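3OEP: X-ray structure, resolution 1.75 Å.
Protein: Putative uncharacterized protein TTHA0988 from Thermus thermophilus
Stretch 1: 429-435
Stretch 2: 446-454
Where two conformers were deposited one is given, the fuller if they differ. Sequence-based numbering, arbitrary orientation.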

ATOM      1  N   GLU A 429      -7.099 -18.475 -18.658  1.00 22.74           N
ATOM      2  CA  GLU A 429      -6.150 -18.992 -17.672  1.00 22.51           C
ATOM      3  C   GLU A 429      -4.735 -18.492 -17.973  1.00 21.06           C
ATOM      4  O   GLU A 429      -4.280 -18.568 -19.114  1.00 22.46           O
ATOM      5  CB  GLU A 429      -6.166 -20.525 -17.650  1.00 24.15           C
ATOM      6  N   VAL A 430      -4.062 -17.964 -16.953  1.00 20.51           N
ATOM      7  CA  VAL A 430      -2.678 -17.490 -17.066  1.00 19.52           C
ATOM      8  C   VAL A 430      -1.799 -18.297 -16.108  1.00 19.11           C
ATOM      9  O   VAL A 430      -2.096 -18.363 -14.914  1.00 19.42           O
ATOM     10  CB  VAL A 430      -2.557 -15.986 -16.712  1.00 18.43           C
ATOM     11  CG1 VAL A 430      -1.107 -15.502 -16.852  1.00 19.86           C
ATOM     12  CG2 VAL A 430      -3.489 -15.151 -17.589  1.00 17.74           C
ATOM     13  N   PRO A 431      -0.720 -18.917 -16.620  1.00 20.16           N
ATOM     14  CA  PRO A 431       0.169 -19.644 -15.708  1.00 21.34           C
ATOM     15  C   PRO A 431       0.841 -18.706 -14.699  1.00 21.52           C
ATOM     16  O   PRO A 431       1.336 -17.635 -15.073  1.00 19.75           O
ATOM     17  CB  PRO A 431       1.201 -20.294 -16.638  1.00 22.90           C
ATOM     18  CG  PRO A 431       1.051 -19.632 -17.951  1.00 23.48           C
ATOM     19  CD  PRO A 431      -0.314 -19.054 -18.031  1.00 21.57           C
ATOM     20  N   GLY A 432       0.818 -19.093 -13.428  1.00 20.41           N
ATOM     21  CA  GLY A 432       1.390 -18.278 -12.369  1.00 21.25           C
ATOM     22  C   GLY A 432       2.460 -19.018 -11.600  1.00 21.75           C
ATOM     23  O   GLY A 432       2.984 -20.043 -12.057  1.00 23.48           O
ATOM     24  N   GLY A 433       2.796 -18.495 -10.428  1.00 20.35           N
ATOM     25  CA  GLY A 433       3.818 -19.109  -9.595  1.00 21.65           C
ATOM     26  C   GLY A 433       3.931 -18.449  -8.241  1.00 21.77           C
ATOM     27  O   GLY A 433       3.256 -17.459  -7.959  1.00 18.72           O
ATOM     28  N   GLU A 434       4.787 -19.018  -7.402  1.00 23.03           N
ATOM     29  CA  GLU A 434       5.033 -18.489  -6.070  1.00 23.05           C
ATOM     30  C   GLU A 434       6.468 -18.792  -5.655  1.00 25.95           C
ATOM     31  O   GLU A 434       7.004 -19.853  -5.983  1.00 26.58           O
ATOM     32  CB  GLU A 434       4.059 -19.103  -5.064  1.00 24.21           C
ATOM     33  CG  GLU A 434       4.137 -18.483  -3.680  1.00 29.00           C
ATOM     34  CD  GLU A 434       3.079 -19.004  -2.730  1.00 36.13           C
ATOM     35  OE1 GLU A 434       2.515 -20.091  -2.987  1.00 39.41           O
ATOM     36  OE2 GLU A 434       2.822 -18.325  -1.713  1.00 39.17           O
ATOM     37  N   GLY A 435       7.072 -17.855  -4.932  1.00 24.18           N
ATOM     38  CA  GLY A 435       8.430 -18.011  -4.405  1.00 24.82           C
ATOM     39  C   GLY A 435       8.586 -17.164  -3.158  1.00 23.65           C
ATOM     40  O   GLY A 435       7.588 -16.727  -2.586  1.00 21.79           O
ATOM     41  N   GLN A 446      -0.028  -9.654 -10.850  1.00 14.12           N
ATOM     42  CA  GLN A 446       0.264 -10.758  -9.952  1.00 15.45           C
ATOM     43  C   GLN A 446      -0.561 -11.971 -10.336  1.00 15.48           C
ATOM     44  O   GLN A 446      -1.777 -11.877 -10.432  1.00 17.77           O
ATOM     45  CB  GLN A 446      -0.066 -10.342  -8.517  1.00 18.14           C
ATOM     46  CG  GLN A 446       0.377 -11.313  -7.463  1.00 20.94           C
ATOM     47  CD  GLN A 446       0.177 -10.759  -6.072  1.00 21.44           C
ATOM     48  OE1 GLN A 446       1.091 -10.180  -5.482  1.00 27.21           O
ATOM     49  NE2 GLN A 446      -1.027 -10.921  -5.546  1.00 22.53           N
ATOM     50  N   VAL A 447       0.100 -13.108 -10.551  1.00 14.42           N
ATOM     51  CA  VAL A 447      -0.576 -14.334 -10.988  1.00 15.76           C
ATOM     52  C   VAL A 447      -0.159 -15.512 -10.101  1.00 17.97           C
ATOM     53  O   VAL A 447       0.955 -16.029 -10.217  1.00 17.71           O
ATOM     54  CB  VAL A 447      -0.272 -14.655 -12.470  1.00 16.52           C
ATOM     55  CG1 VAL A 447      -1.141 -15.814 -12.952  1.00 17.52           C
ATOM     56  CG2 VAL A 447      -0.499 -13.420 -13.345  1.00 15.73           C
ATOM     57  N   PRO A 448      -1.054 -15.933  -9.193  1.00 19.77           N
ATOM     58  CA  PRO A 448      -0.725 -17.038  -8.306  1.00 22.39           C
ATOM     59  C   PRO A 448      -0.838 -18.367  -9.044  1.00 22.93           C
ATOM     60  O   PRO A 448      -1.433 -18.414 -10.115  1.00 22.36           O
ATOM     61  CB  PRO A 448      -1.792 -16.937  -7.223  1.00 22.02           C
ATOM     62  CG  PRO A 448      -2.986 -16.376  -7.927  1.00 25.33           C
ATOM     63  CD  PRO A 448      -2.455 -15.496  -9.038  1.00 22.15           C
ATOM     64  N   PRO A 449      -0.279 -19.444  -8.471  1.00 24.30           N
ATOM     65  CA  PRO A 449      -0.361 -20.759  -9.123  1.00 26.69           C
ATOM     66  C   PRO A 449      -1.799 -21.131  -9.470  1.00 27.98           C
ATOM     67  O   PRO A 449      -2.064 -21.643 -10.559  1.00 29.81           O
ATOM     68  CB  PRO A 449       0.206 -21.709  -8.066  1.00 26.68           C
ATOM     69  CG  PRO A 449       1.089 -20.858  -7.226  1.00 26.70           C
ATOM     70  CD  PRO A 449       0.433 -19.511  -7.184  1.00 25.55           C
ATOM     71  N   SER A 450      -2.703 -20.885  -8.526  1.00 29.89           N
ATOM     72  CA  SER A 450      -4.131 -21.068  -8.740  0.50 32.04           C
ATOM     73  C   SER A 450      -4.857 -19.846  -8.200  1.00 32.66           C
ATOM     74  O   SER A 450      -4.696 -19.490  -7.033  1.00 35.12           O
ATOM     75  CB  SER A 450      -4.626 -22.330  -8.029  0.50 33.26           C
ATOM     76  OG  SER A 450      -6.014 -22.525  -8.241  0.50 34.51           O
ATOM     77  N   GLY A 451      -5.644 -19.201  -9.053  1.00 33.81           N
ATOM     78  CA  GLY A 451      -6.385 -18.011  -8.659  1.00 33.04           C
ATOM     79  C   GLY A 451      -6.375 -16.955  -9.740  1.00 31.38           C
ATOM     80  O   GLY A 451      -5.760 -17.128 -10.796  1.00 32.86           O
ATOM     81  N   ARG A 452      -7.053 -15.849  -9.457  1.00 30.23           N
ATOM     82  CA  ARG A 452      -7.248 -14.790 -10.433  1.00 28.02           C
ATOM     83  C   ARG A 452      -6.043 -13.848 -10.469  1.00 26.44           C
ATOM     84  O   ARG A 452      -5.467 -13.540  -9.423  1.00 26.52           O
ATOM     85  CB  ARG A 452      -8.504 -13.995 -10.082  1.00 28.73           C
ATOM     86  CG  ARG A 452      -9.785 -14.819 -10.098  1.00 28.62           C
ATOM     87  CD  ARG A 452     -10.927 -14.049  -9.480  1.00 29.82           C
ATOM     88  NE  ARG A 452     -12.167 -14.820  -9.459  1.00 32.22           N
ATOM     89  CZ  ARG A 452     -13.333 -14.359  -9.012  1.00 36.03           C
ATOM     90  NH1 ARG A 452     -13.438 -13.120  -8.543  1.00 36.68           N
ATOM     91  NH2 ARG A 452     -14.405 -15.144  -9.039  1.00 38.72           N
ATOM     92  N   PRO A 453      -5.669 -13.376 -11.670  1.00 22.67           N
ATOM     93  CA  PRO A 453      -4.668 -12.314 -11.732  1.00 20.83           C
ATOM     94  C   PRO A 453      -5.136 -11.051 -11.004  1.00 18.46           C
ATOM     95  O   PRO A 453      -6.324 -10.734 -11.029  1.00 18.08           O
ATOM     96  CB  PRO A 453      -4.528 -12.042 -13.230  1.00 20.92           C
ATOM     97  CG  PRO A 453      -5.003 -13.282 -13.895  1.00 22.56           C
ATOM     98  CD  PRO A 453      -6.079 -13.824 -13.013  1.00 22.95           C
ATOM     99  N   LEU A 454      -4.201 -10.359 -10.359  1.00 17.15           N
ATOM    100  CA  LEU A 454      -4.481  -9.122  -9.632  1.00 14.78           C
ATOM    101  C   LEU A 454      -3.468  -8.071 -10.075  1.00 14.86           C
ATOM    102  O   LEU A 454      -2.258  -8.277  -9.931  1.00 14.90           O
ATOM    103  CB  LEU A 454      -4.349  -9.352  -8.123  1.00 15.27           C
ATOM    104  CG  LEU A 454      -4.553  -8.145  -7.204  1.00 18.47           C
ATOM    105  CD1 LEU A 454      -6.022  -7.741  -7.161  1.00 17.45           C
ATOM    106  CD2 LEU A 454      -4.047  -8.451  -5.799  1.00 19.15           C
TER
HETATM  107  O   HOH W   1      -2.884 -18.981 -12.364  1.00 33.65           O
HETATM  108  O   HOH W   2      -0.178 -21.733 -12.794  1.00 21.65           O

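Contact between residues 429-435 and the hairpin-like segment 446-454 of the same chain. At the start of the second stretch Gln446 makes no contact with the first; it pairs instead with Leu454, Gln446 N donating to Leu454 O (2.8 Å) and Leu454 N to Gln446 O (2.9 Å), so the two ends of the segment are held side by side while the residues between them form a loop. Val447 is buried and, of all the residues here, has the largest area covered by the other stretch. Its CA-to-CB bond points toward the first stretch, and CG1 (chi1 t) lies 3.9 Å from CG1 of Val430, whose own CA-to-CB bond points toward the second stretch. The same Val447 CG1 also packs against backbone, 3.4 Å from Val430 O and 3.7 Å from Pro431 O. The carbonyl of Val447 supplies the one direct hydrogen bond across the stretches: Gly433 N donates to Val447 O at 3.1 Å, with an N-H...O angle of 156°. Gly432 CA sits 3.1 Å from Val447 O in a CA-H...O contact, bent to 121° at the hydrogen. Such closeness depends on Gly432 lacking a side chain, since an ideal CB would lie 2.2 Å from both Val447 O and Pro448 O. Gly433 is different: a CB there would point away and has room.

Pro448 turns its CA-to-CB bond away and contributes mainly backbone, with Pro448 O 3.6 Å from Gly432 CA. Water 1 lies 2.7 Å from both Pro448 O and Val430 O and can donate to either; with further acceptors elsewhere in reach, it has too few protons to serve all of them at once. At Pro449 the backbones run closest in register, Gly432 CA to Pro449 CA being 4.4 Å. The proline ring lies along the first stretch, with Pro449 CD 3.6 Å from Gly433 O and Pro449 CG 4.1 Å from Glu434 CB, the latter a contact with the aliphatic base of a side chain whose OE1 is hydrogen-bonded elsewhere in the structure. Water 2 adds a second bridge, accepting from Gly432 N and donating to Pro449 O, each at 2.9 Å.

Ser450, Gly451 and Arg452 then carry the chain clear of the contact. Gly451 has phi/psi of 139/179°, where a CB would jam against the preceding carbonyl oxygen and be crowded by Pro448 CG. Pro453 returns, its CA-to-CB bond directed toward the first stretch, and its CG lies 4.4 Å from Val430 CG2, a looser apolar contact beside the Val430-Val447 pair.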